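Local atomic coordinates of hypothetical Protein CD630_05490 (Peptoclostridium difficile, PDB entry 6N7M), a protein that is of unknown function but is probably exported, carrying a signal sequence, and forms a two-helix fold that assembles with a second copy of itself. Residues E33-T36 with K42-Q45; Y37-K42 with I86-T91; K48-A51 with A56-D59; L76-I79 with G83-I86. All coordinates share one frame; numbering follows the deposited sequence. Where two conformers were deposited one is given.

Interaction 1 (E33-T36 with K42-Q45)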
loop_
_atom_site.group_PDB
_atom_site.type_symbol
_atom_site.label_atom_id
_atom_site.label_comp_id
_atom_site.label_asym_id
_atom_site.label_seq_id
_atom_site.Cartn_x
_atom_site.Cartn_y
_atom_site.Cartn_z
ATOM N N GLU A 33 9.972 -0.603 4.574
ATOM C CA GLU A 33 9.849 -1.608 3.508
ATOM C C GLU A 33 9.328 -0.872 2.284
ATOM O O GLU A 33 8.338 -0.206 2.415
ATOM C CB GLU A 33 8.931 -2.762 3.924
ATOM C CG GLU A 33 8.965 -3.933 2.956
ATOM C CD GLU A 33 10.279 -4.695 2.960
ATOM O OE1 GLU A 33 10.961 -4.653 4.002
ATOM O OE2 GLU A 33 10.633 -5.306 1.914
ATOM N N HIS A 34 10.023 -0.970 1.169
ATOM C CA HIS A 34 9.545 -0.240 -0.019
ATOM C C HIS A 34 9.647 -1.111 -1.249
ATOM O O HIS A 34 10.358 -2.062 -1.228
ATOM C CB HIS A 34 10.288 1.075 -0.187
ATOM C CG HIS A 34 11.751 0.916 -0.336
ATOM N ND1 HIS A 34 12.582 0.703 0.726
ATOM C CD2 HIS A 34 12.535 0.961 -1.423
ATOM C CE1 HIS A 34 13.809 0.622 0.301
ATOM N NE2 HIS A 34 13.802 0.793 -1.006
ATOM N N TYR A 35 8.924 -0.734 -2.275
ATOM C CA TYR A 35 8.882 -1.497 -3.538
ATOM C C TYR A 35 10.175 -1.390 -4.337
ATOM O O TYR A 35 10.816 -0.310 -4.335
ATOM C CB TYR A 35 7.795 -0.944 -4.456
ATOM C CG TYR A 35 6.393 -1.355 -4.103
ATOM C CD1 TYR A 35 5.924 -2.594 -4.486
ATOM C CD2 TYR A 35 5.535 -0.501 -3.432
ATOM C CE1 TYR A 35 4.618 -2.985 -4.263
ATOM C CE2 TYR A 35 4.233 -0.889 -3.165
ATOM C CZ TYR A 35 3.778 -2.135 -3.579
ATOM O OH TYR A 35 2.507 -2.543 -3.339
ATOM N N THR A 36 10.436 -2.452 -5.073
ATOM C CA THR A 36 11.509 -2.443 -6.099
ATOM C C THR A 36 10.798 -1.972 -7.365
ATOM O O THR A 36 9.562 -1.968 -7.391
ATOM C CB THR A 36 12.170 -3.808 -6.338
ATOM O OG1 THR A 36 11.254 -4.716 -6.949
ATOM C CG2 THR A 36 12.683 -4.457 -5.069
ATOM N N LYS A 42 4.878 -4.581 -11.442
ATOM C CA LYS A 42 3.937 -5.741 -11.445
ATOM C C LYS A 42 2.621 -5.340 -10.775
ATOM O O LYS A 42 1.521 -5.757 -11.269
ATOM C CB LYS A 42 4.536 -6.941 -10.726
ATOM C CG LYS A 42 3.730 -8.223 -10.884
ATOM C CD LYS A 42 4.296 -9.401 -10.090
ATOM C CE LYS A 42 5.688 -9.823 -10.502
ATOM N NZ LYS A 42 6.205 -10.882 -9.603
ATOM N N HIS A 43 2.727 -4.598 -9.679
ATOM C CA HIS A 43 1.532 -4.135 -8.932
ATOM C C HIS A 43 0.650 -3.279 -9.850
ATOM O O HIS A 43 -0.615 -3.500 -9.886
ATOM C CB HIS A 43 1.975 -3.454 -7.627
ATOM C CG HIS A 43 0.866 -2.797 -6.901
ATOM N ND1 HIS A 43 -0.141 -3.511 -6.292
ATOM C CD2 HIS A 43 0.588 -1.500 -6.692
ATOM C CE1 HIS A 43 -1.018 -2.677 -5.787
ATOM N NE2 HIS A 43 -0.583 -1.448 -5.997
ATOM N N ILE A 44 1.278 -2.375 -10.595
ATOM C CA ILE A 44 0.556 -1.485 -11.542
ATOM C C ILE A 44 -0.140 -2.324 -12.602
ATOM O O ILE A 44 -1.279 -2.011 -12.915
ATOM C CB ILE A 44 1.519 -0.455 -12.173
ATOM C CG1 ILE A 44 1.940 0.592 -11.134
ATOM C CG2 ILE A 44 0.913 0.190 -13.419
ATOM C CD1 ILE A 44 3.074 1.475 -11.584
ATOM N N GLN A 45 0.522 -3.369 -13.113
ATOM C CA GLN A 45 -0.072 -4.200 -14.197
ATOM C C GLN A 45 -1.268 -4.978 -13.634
ATOM O O GLN A 45 -2.265 -5.131 -14.363
ATOM C CB GLN A 45 0.977 -5.142 -14.784
ATOM C CG GLN A 45 0.460 -6.013 -15.908
ATOM C CD GLN A 45 0.020 -5.198 -17.095
ATOM O OE1 GLN A 45 0.584 -4.158 -17.420
ATOM N NE2 GLN A 45 -0.974 -5.699 -17.799
#
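Tyr35 reaches His43 with its hydroxyl. Tyr35 OH sits over the centre of one face of the imidazole, 3.9 Å from His43 CG. The distances from Tyr35 OH to His43 CD2 and ND1 are 4.0 and 4.1 Å, so it favours no single ring atom. The contact is van der Waals in kind. The planes differ by 25° but are strongly offset, with centroids 5.8 Å apart, so this is not a true stack. Tyr35 places CG beside its backbone N (chi1 -78°). This sends the ring along the helix toward its second turn. His43 has CG anti to its own backbone N (chi1 172°), and its ring turns one face to the hydroxyl. The contact lies at the surface. Nearby, the His43 side chain touches Met72 of helix 62-82. Thr36 follows Tyr35 and caps the helix through OG1, which bonds to Glu39 N. The contact sits beside this N-cap of helix 37-51. There the tyrosine just before the cap lies along the helix and also meets the ring of Tyr40, with the planes at a steep angle, as in a hydrophobic staple.

Interaction 2 (Y37-K42 with I86-T91)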
loop_
_atom_site.group_PDB
_atom_site.type_symbol
_atom_site.label_atom_id
_atom_site.label_comp_id
_atom_site.label_asym_id
_atom_site.label_seq_id
_atom_site.Cartn_x
_atom_site.Cartn_y
_atom_site.Cartn_z
ATOM N N TYR A 37 11.568 -1.557 -8.358
ATOM C CA TYR A 37 10.963 -1.131 -9.630
ATOM C C TYR A 37 10.125 -2.295 -10.168
ATOM O O TYR A 37 8.963 -2.090 -10.582
ATOM C CB TYR A 37 12.073 -0.705 -10.587
ATOM C CG TYR A 37 11.538 -0.225 -11.904
ATOM C CD1 TYR A 37 11.147 -1.107 -12.883
ATOM C CD2 TYR A 37 11.347 1.126 -12.119
ATOM C CE1 TYR A 37 10.628 -0.654 -14.084
ATOM C CE2 TYR A 37 10.816 1.599 -13.309
ATOM C CZ TYR A 37 10.453 0.702 -14.290
ATOM O OH TYR A 37 9.914 1.179 -15.442
ATOM N N GLU A 38 10.704 -3.498 -10.175
ATOM C CA GLU A 38 9.997 -4.681 -10.744
ATOM C C GLU A 38 8.696 -4.958 -9.989
ATOM O O GLU A 38 7.694 -5.263 -10.657
ATOM C CB GLU A 38 10.893 -5.912 -10.689
ATOM C CG GLU A 38 10.224 -7.209 -11.098
ATOM C CD GLU A 38 11.203 -8.353 -11.321
ATOM O OE1 GLU A 38 12.340 -8.096 -11.774
ATOM O OE2 GLU A 38 10.839 -9.492 -11.003
ATOM N N GLU A 39 8.748 -4.913 -8.659
ATOM C CA GLU A 39 7.563 -5.197 -7.829
ATOM C C GLU A 39 6.472 -4.168 -8.106
ATOM O O GLU A 39 5.300 -4.565 -8.245
ATOM C CB GLU A 39 7.943 -5.173 -6.354
ATOM C CG GLU A 39 8.707 -6.385 -5.877
ATOM C CD GLU A 39 9.199 -6.260 -4.437
ATOM O OE1 GLU A 39 9.244 -5.098 -3.886
ATOM O OE2 GLU A 39 9.549 -7.300 -3.859
ATOM N N TYR A 40 6.844 -2.896 -8.208
ATOM C CA TYR A 40 5.815 -1.857 -8.388
ATOM C C TYR A 40 5.261 -1.906 -9.807
ATOM O O TYR A 40 4.047 -1.677 -10.003
ATOM C CB TYR A 40 6.389 -0.501 -8.040
ATOM C CG TYR A 40 5.343 0.532 -7.741
ATOM C CD1 TYR A 40 4.474 0.390 -6.672
ATOM C CD2 TYR A 40 5.241 1.680 -8.511
ATOM C CE1 TYR A 40 3.507 1.335 -6.396
ATOM C CE2 TYR A 40 4.290 2.646 -8.239
ATOM C CZ TYR A 40 3.426 2.483 -7.170
ATOM O OH TYR A 40 2.501 3.436 -6.866
ATOM N N ALA A 41 6.125 -2.222 -10.762
ATOM C CA ALA A 41 5.649 -2.359 -12.158
ATOM C C ALA A 41 4.619 -3.495 -12.191
ATOM O O ALA A 41 3.588 -3.330 -12.854
ATOM C CB ALA A 41 6.805 -2.631 -13.086
ATOM N N LYS A 42 4.878 -4.581 -11.442
ATOM C CA LYS A 42 3.937 -5.741 -11.445
ATOM C C LYS A 42 2.621 -5.340 -10.775
ATOM O O LYS A 42 1.521 -5.757 -11.269
ATOM C CB LYS A 42 4.536 -6.941 -10.726
ATOM C CG LYS A 42 3.730 -8.223 -10.884
ATOM C CD LYS A 42 4.296 -9.401 -10.090
ATOM C CE LYS A 42 5.688 -9.823 -10.502
ATOM N NZ LYS A 42 6.205 -10.882 -9.603
ATOM N N ILE A 86 8.672 3.954 -2.223
ATOM C CA ILE A 86 7.191 3.833 -2.121
ATOM C C ILE A 86 6.958 2.737 -1.097
ATOM O O ILE A 86 7.346 1.595 -1.368
ATOM C CB ILE A 86 6.556 3.500 -3.482
ATOM C CG1 ILE A 86 6.912 4.581 -4.505
ATOM C CG2 ILE A 86 5.042 3.322 -3.344
ATOM C CD1 ILE A 86 6.409 4.292 -5.888
HETATM N N MSE A 87 6.400 3.100 0.057
HETATM C CA MSE A 87 6.208 2.100 1.119
HETATM C C MSE A 87 5.396 0.909 0.618
HETATM O O MSE A 87 4.356 1.110 -0.032
HETATM C CB MSE A 87 5.532 2.721 2.341
HETATM C CG MSE A 87 5.356 1.711 3.438
HETATM SE SE MSE A 87 4.666 2.614 5.007
HETATM C CE MSE A 87 3.074 3.569 4.397
ATOM N N LYS A 88 5.887 -0.292 0.926
ATOM C CA LYS A 88 5.238 -1.554 0.473
ATOM C C LYS A 88 4.311 -2.045 1.576
ATOM O O LYS A 88 4.636 -1.898 2.751
ATOM C CB LYS A 88 6.324 -2.590 0.159
ATOM C CG LYS A 88 5.895 -3.840 -0.569
ATOM C CD LYS A 88 7.059 -4.717 -0.962
ATOM C CE LYS A 88 6.649 -5.904 -1.803
ATOM N NZ LYS A 88 5.718 -6.791 -1.059
ATOM N N PRO A 89 3.137 -2.625 1.249
ATOM C CA PRO A 89 2.273 -3.174 2.288
ATOM C C PRO A 89 3.011 -4.309 3.012
ATOM O O PRO A 89 3.835 -4.988 2.396
ATOM C CB PRO A 89 1.056 -3.730 1.535
ATOM C CG PRO A 89 1.104 -3.084 0.159
ATOM C CD PRO A 89 2.563 -2.763 -0.098
ATOM N N ILE A 90 2.719 -4.484 4.299
ATOM C CA ILE A 90 3.233 -5.647 5.084
ATOM C C ILE A 90 2.017 -6.536 5.379
ATOM O O ILE A 90 0.946 -5.965 5.764
ATOM C CB ILE A 90 3.966 -5.212 6.373
ATOM C CG1 ILE A 90 5.170 -4.322 6.062
ATOM C CG2 ILE A 90 4.364 -6.430 7.193
ATOM C CD1 ILE A 90 6.027 -3.987 7.281
ATOM N N THR A 91 2.162 -7.847 5.144
ATOM C CA THR A 91 1.109 -8.875 5.400
ATOM C C THR A 91 1.373 -9.500 6.774
ATOM O O THR A 91 2.556 -9.540 7.188
ATOM C CB THR A 91 1.103 -9.955 4.319
ATOM O OG1 THR A 91 1.088 -9.332 3.037
ATOM C CG2 THR A 91 -0.063 -10.906 4.441
#
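Tyr40 offers a ring face to Ile86, and Glu39 lies across the chain of Lys88. Through these two pairs the C-terminal tail of a helical hairpin meets the first turn of helix 37-51. Ile86 comes to the Tyr40 ring at about a right angle, with its delta methyl leading. Ile86 CD1 stands 3.8 Å from the centroid of the Tyr40 ring, 20° off the ring normal, in a CH-pi contact. It is displaced toward the rim, and its nearest ring atom is Tyr40 CE2 at 3.6 Å. Ile86 CG2 adds a looser touch, 4.0 Å from Tyr40 CE1. The phenol oxygen has a weak hydrogen bond to Glu75 of helix 62-82, so the ring bridges both helices and the tail.

Glu39 and Lys88 also cross at about a right angle. The lysine runs extended as far as CE and then bends at its last torsion (chi4 -62°). That bend turns the ammonium away from the carboxylate: Lys88 NZ is 4.8 Å from Glu39 OE2. They form no salt bridge, although the opposite charges may still attract weakly. The carboxylate instead rests on the methylenes beside the ammonium. Glu39 OE1 has a second role, since it bonds to Thr36 N and so completes a capping box with the threonine. That same oxygen makes the closest touch of the pair, Glu39 OE1 to Lys88 CE at 3.4 Å.

Interaction 3 (K48-A51 with A56-D59)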
loop_
_atom_site.group_PDB
_atom_site.type_symbol
_atom_site.label_atom_id
_atom_site.label_comp_id
_atom_site.label_asym_id
_atom_site.label_seq_id
_atom_site.Cartn_x
_atom_site.Cartn_y
_atom_site.Cartn_z
ATOM N N LYS A 48 -4.036 -2.552 -13.543
ATOM C CA LYS A 48 -4.538 -2.250 -14.913
ATOM C C LYS A 48 -5.431 -3.399 -15.372
ATOM O O LYS A 48 -6.532 -3.122 -15.948
ATOM C CB LYS A 48 -3.392 -2.026 -15.890
ATOM C CG LYS A 48 -2.676 -0.699 -15.715
ATOM C CD LYS A 48 -1.508 -0.482 -16.608
ATOM C CE LYS A 48 -1.870 -0.240 -18.051
ATOM N NZ LYS A 48 -0.679 0.192 -18.831
ATOM N N ASP A 49 -5.002 -4.615 -15.101
ATOM C CA ASP A 49 -5.789 -5.801 -15.536
ATOM C C ASP A 49 -7.117 -5.817 -14.789
ATOM O O ASP A 49 -8.167 -6.066 -15.434
ATOM C CB ASP A 49 -4.989 -7.086 -15.325
ATOM C CG ASP A 49 -3.753 -7.179 -16.196
ATOM O OD1 ASP A 49 -3.542 -6.275 -17.013
ATOM O OD2 ASP A 49 -2.993 -8.144 -16.018
ATOM N N TYR A 50 -7.078 -5.492 -13.493
ATOM C CA TYR A 50 -8.308 -5.500 -12.679
ATOM C C TYR A 50 -9.287 -4.434 -13.184
ATOM O O TYR A 50 -10.502 -4.741 -13.327
ATOM C CB TYR A 50 -7.975 -5.369 -11.198
ATOM C CG TYR A 50 -9.196 -5.597 -10.353
ATOM C CD1 TYR A 50 -9.639 -6.885 -10.090
ATOM C CD2 TYR A 50 -9.969 -4.533 -9.913
ATOM C CE1 TYR A 50 -10.800 -7.115 -9.372
ATOM C CE2 TYR A 50 -11.116 -4.746 -9.175
ATOM C CZ TYR A 50 -11.540 -6.038 -8.917
ATOM O OH TYR A 50 -12.661 -6.260 -8.167
ATOM N N ALA A 51 -8.782 -3.254 -13.527
ATOM C CA ALA A 51 -9.651 -2.155 -13.988
ATOM C C ALA A 51 -10.405 -2.564 -15.262
ATOM O O ALA A 51 -11.414 -1.931 -15.542
ATOM C CB ALA A 51 -8.819 -0.911 -14.230
ATOM N N ALA A 56 -15.266 -5.961 -12.174
ATOM C CA ALA A 56 -14.376 -5.299 -11.193
ATOM C C ALA A 56 -15.211 -4.480 -10.203
ATOM O O ALA A 56 -16.168 -3.828 -10.626
ATOM C CB ALA A 56 -13.401 -4.397 -11.918
ATOM N N VAL A 57 -14.884 -4.602 -8.920
ATOM C CA VAL A 57 -15.521 -3.831 -7.823
ATOM C C VAL A 57 -14.559 -2.680 -7.506
ATOM O O VAL A 57 -13.376 -2.964 -7.242
ATOM C CB VAL A 57 -15.776 -4.725 -6.596
ATOM C CG1 VAL A 57 -16.399 -3.957 -5.445
ATOM C CG2 VAL A 57 -16.635 -5.929 -6.951
ATOM N N LYS A 58 -15.040 -1.434 -7.580
ATOM C CA LYS A 58 -14.188 -0.263 -7.251
ATOM C C LYS A 58 -14.981 0.720 -6.370
ATOM O O LYS A 58 -16.190 0.867 -6.590
ATOM C CB LYS A 58 -13.759 0.472 -8.520
ATOM C CG LYS A 58 -13.123 -0.381 -9.606
ATOM C CD LYS A 58 -13.066 0.336 -10.945
ATOM C CE LYS A 58 -14.433 0.648 -11.529
ATOM N NZ LYS A 58 -15.201 -0.577 -11.870
ATOM N N ASP A 59 -14.316 1.355 -5.410
ATOM C CA ASP A 59 -14.978 2.362 -4.542
ATOM C C ASP A 59 -14.704 3.763 -5.105
ATOM O O ASP A 59 -14.947 4.745 -4.377
ATOM C CB ASP A 59 -14.581 2.228 -3.073
ATOM C CG ASP A 59 -13.110 2.495 -2.791
ATOM O OD1 ASP A 59 -12.319 2.533 -3.765
ATOM O OD2 ASP A 59 -12.772 2.613 -1.589
#
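Tyr50 meets Ala56 and Val57 with its hydroxyl, its ring face, its ring edge and its backbone oxygen. The hydrogen bond comes from Val57 N. It donates to Tyr50 OH at 2.9 Å, and the bond is nearly straight, with 172° at the hydrogen. It ties the far end of the tyrosine to the loop backbone.

The CH-pi part belongs to Ala56. Its methyl lies over one face of the ring, with Ala56 CB 4.0 Å from the Tyr50 ring centroid and 29° off the normal. The methyl leans toward one side of the ring, where Tyr50 CE2 is 3.6 Å from Ala56 CB. With CG anti to the backbone N (chi1 -171°), the side chain runs outward and on past the end of the helix and brings its ring alongside the loop.

Other contacts are close packing. Ala56 CB presses on the backbone as well, 3.2 Å from Tyr50 O. The methyl therefore touches both the ring and the carbonyl of the same tyrosine, from one side. Val57 O lies at the ring edge near its plane, 3.5 Å from Tyr50 CE2. Val57 CB adds a touch at 3.8 Å from Tyr50 OH.

The second subunit adjoins this site. Val57 and Asp59 make backbone hydrogen bonds to it, and Tyr50 packs on Gly31 of that subunit. The arrangement is an aromatic residue near the end of helix 37-51 closing the connecting loop of a helical hairpin, at the dimer interface.

Interaction 4 (L76-I79 with G83-I86)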
loop_
_atom_site.group_PDB
_atom_site.type_symbol
_atom_site.label_atom_id
_atom_site.label_comp_id
_atom_site.label_asym_id
_atom_site.label_seq_id
_atom_site.Cartn_x
_atom_site.Cartn_y
_atom_site.Cartn_z
ATOM N N LEU A 76 6.536 5.138 -10.529
ATOM C CA LEU A 76 7.397 4.001 -10.930
ATOM C C LEU A 76 8.678 4.542 -11.558
ATOM O O LEU A 76 9.752 4.062 -11.226
ATOM C CB LEU A 76 6.652 3.122 -11.937
ATOM C CG LEU A 76 7.438 1.957 -12.507
ATOM C CD1 LEU A 76 7.801 0.943 -11.446
ATOM C CD2 LEU A 76 6.691 1.308 -13.647
ATOM N N GLU A 77 8.544 5.501 -12.475
ATOM C CA GLU A 77 9.719 6.087 -13.166
ATOM C C GLU A 77 10.584 6.806 -12.128
ATOM O O GLU A 77 11.811 6.752 -12.263
ATOM C CB GLU A 77 9.257 7.005 -14.300
ATOM C CG GLU A 77 10.387 7.494 -15.172
ATOM C CD GLU A 77 11.178 6.392 -15.848
ATOM O OE1 GLU A 77 10.872 5.217 -15.596
ATOM O OE2 GLU A 77 12.111 6.714 -16.616
ATOM N N LYS A 78 9.979 7.411 -11.106
ATOM C CA LYS A 78 10.778 8.107 -10.057
ATOM C C LYS A 78 11.573 7.078 -9.246
ATOM O O LYS A 78 12.602 7.439 -8.672
ATOM C CB LYS A 78 9.912 9.022 -9.202
ATOM C CG LYS A 78 9.460 10.314 -9.888
ATOM C CD LYS A 78 8.519 11.096 -9.000
ATOM C CE LYS A 78 7.850 12.261 -9.692
ATOM N NZ LYS A 78 6.722 12.773 -8.879
ATOM N N ILE A 79 11.099 5.842 -9.146
ATOM C CA ILE A 79 11.895 4.794 -8.440
ATOM C C ILE A 79 13.226 4.636 -9.182
ATOM O O ILE A 79 14.244 4.682 -8.549
ATOM C CB ILE A 79 11.140 3.447 -8.366
ATOM C CG1 ILE A 79 9.903 3.521 -7.478
ATOM C CG2 ILE A 79 12.058 2.337 -7.940
ATOM C CD1 ILE A 79 9.135 2.209 -7.448
ATOM N N GLY A 83 15.246 7.242 -7.126
ATOM C CA GLY A 83 15.353 6.373 -5.933
ATOM C C GLY A 83 14.166 6.547 -5.005
ATOM O O GLY A 83 14.309 6.361 -3.762
ATOM N N LEU A 84 13.027 6.938 -5.560
ATOM C CA LEU A 84 11.794 7.107 -4.741
ATOM C C LEU A 84 11.478 5.809 -3.979
ATOM O O LEU A 84 11.573 4.713 -4.544
ATOM C CB LEU A 84 10.628 7.537 -5.640
ATOM C CG LEU A 84 9.298 7.722 -4.909
ATOM C CD1 LEU A 84 9.364 8.888 -3.935
ATOM C CD2 LEU A 84 8.152 7.915 -5.867
ATOM N N LYS A 85 11.254 5.942 -2.675
ATOM C CA LYS A 85 10.904 4.829 -1.773
ATOM C C LYS A 85 9.381 4.866 -1.571
ATOM O O LYS A 85 8.873 5.824 -0.978
ATOM C CB LYS A 85 11.667 4.971 -0.443
ATOM C CG LYS A 85 13.189 5.053 -0.556
ATOM C CD LYS A 85 13.817 3.821 -1.139
ATOM C CE LYS A 85 15.307 3.952 -1.383
ATOM N NZ LYS A 85 15.602 4.917 -2.468
ATOM N N ILE A 86 8.672 3.954 -2.223
ATOM C CA ILE A 86 7.191 3.833 -2.121
ATOM C C ILE A 86 6.958 2.737 -1.097
ATOM O O ILE A 86 7.346 1.595 -1.368
ATOM C CB ILE A 86 6.556 3.500 -3.482
ATOM C CG1 ILE A 86 6.912 4.581 -4.505
ATOM C CG2 ILE A 86 5.042 3.322 -3.344
ATOM C CD1 ILE A 86 6.409 4.292 -5.888
#
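Lys78 O receives the hydrogen bond of Leu84 N at 3.2 Å, nearly straight at 171°. The donor stands above the carbonyl plane, 44° out of it, and so does not follow a lone pair. Gly83 N also comes near this oxygen, but at a poor angle. Its weak bond goes to Ile79 O instead, with Gly83 N 3.1 Å from that oxygen. Leu84 packs on the same turn that its amide grips. Leu84 CB lies 3.6 Å from Lys78 O, and Leu84 CD2 lies 3.9 Å from Lys78 CB. Only the root of the lysine takes part; the remainder runs off from the segment. The pattern is a helix C-terminus with glycine at the C' position, here closing helix 62-82. Gly83 has a positive phi of 68°, which breaks the helix and turns the chain back along the last turns. Ile79 then meets the returning segment. Ile79 CG1 lies 3.6 Å from Leu84 O. Farther along, the two isoleucine side chains cross at about a right angle, with Ile79 CD1 3.8 Å from Ile86 CD1. Ile79 also touches Tyr40, on helix 37-51.

In the fold
The fold is a hairpin of helix 37-51 and helix 62-82 with an extended segment at each end. Interactions 1, 2 and 3 share the first helix; interaction 4 uses the second. Interaction 1 closes first along the chain. Interaction 3 follows, nested within the loop closed by interaction 2, and interactions 2 and 4 end on the same segment. Interactions 1 and 2 have centres about 3 Å apart. The centre of interaction 4 is about 10 Å from both centres. Backbone bonds between 33-35 and 86-88 join the two tails there. Interaction 3 sits at the other end, its centre about 23 Å from that of interaction 4. Interactions 1, 2 and 3 touch the second subunit; interaction 4 does not.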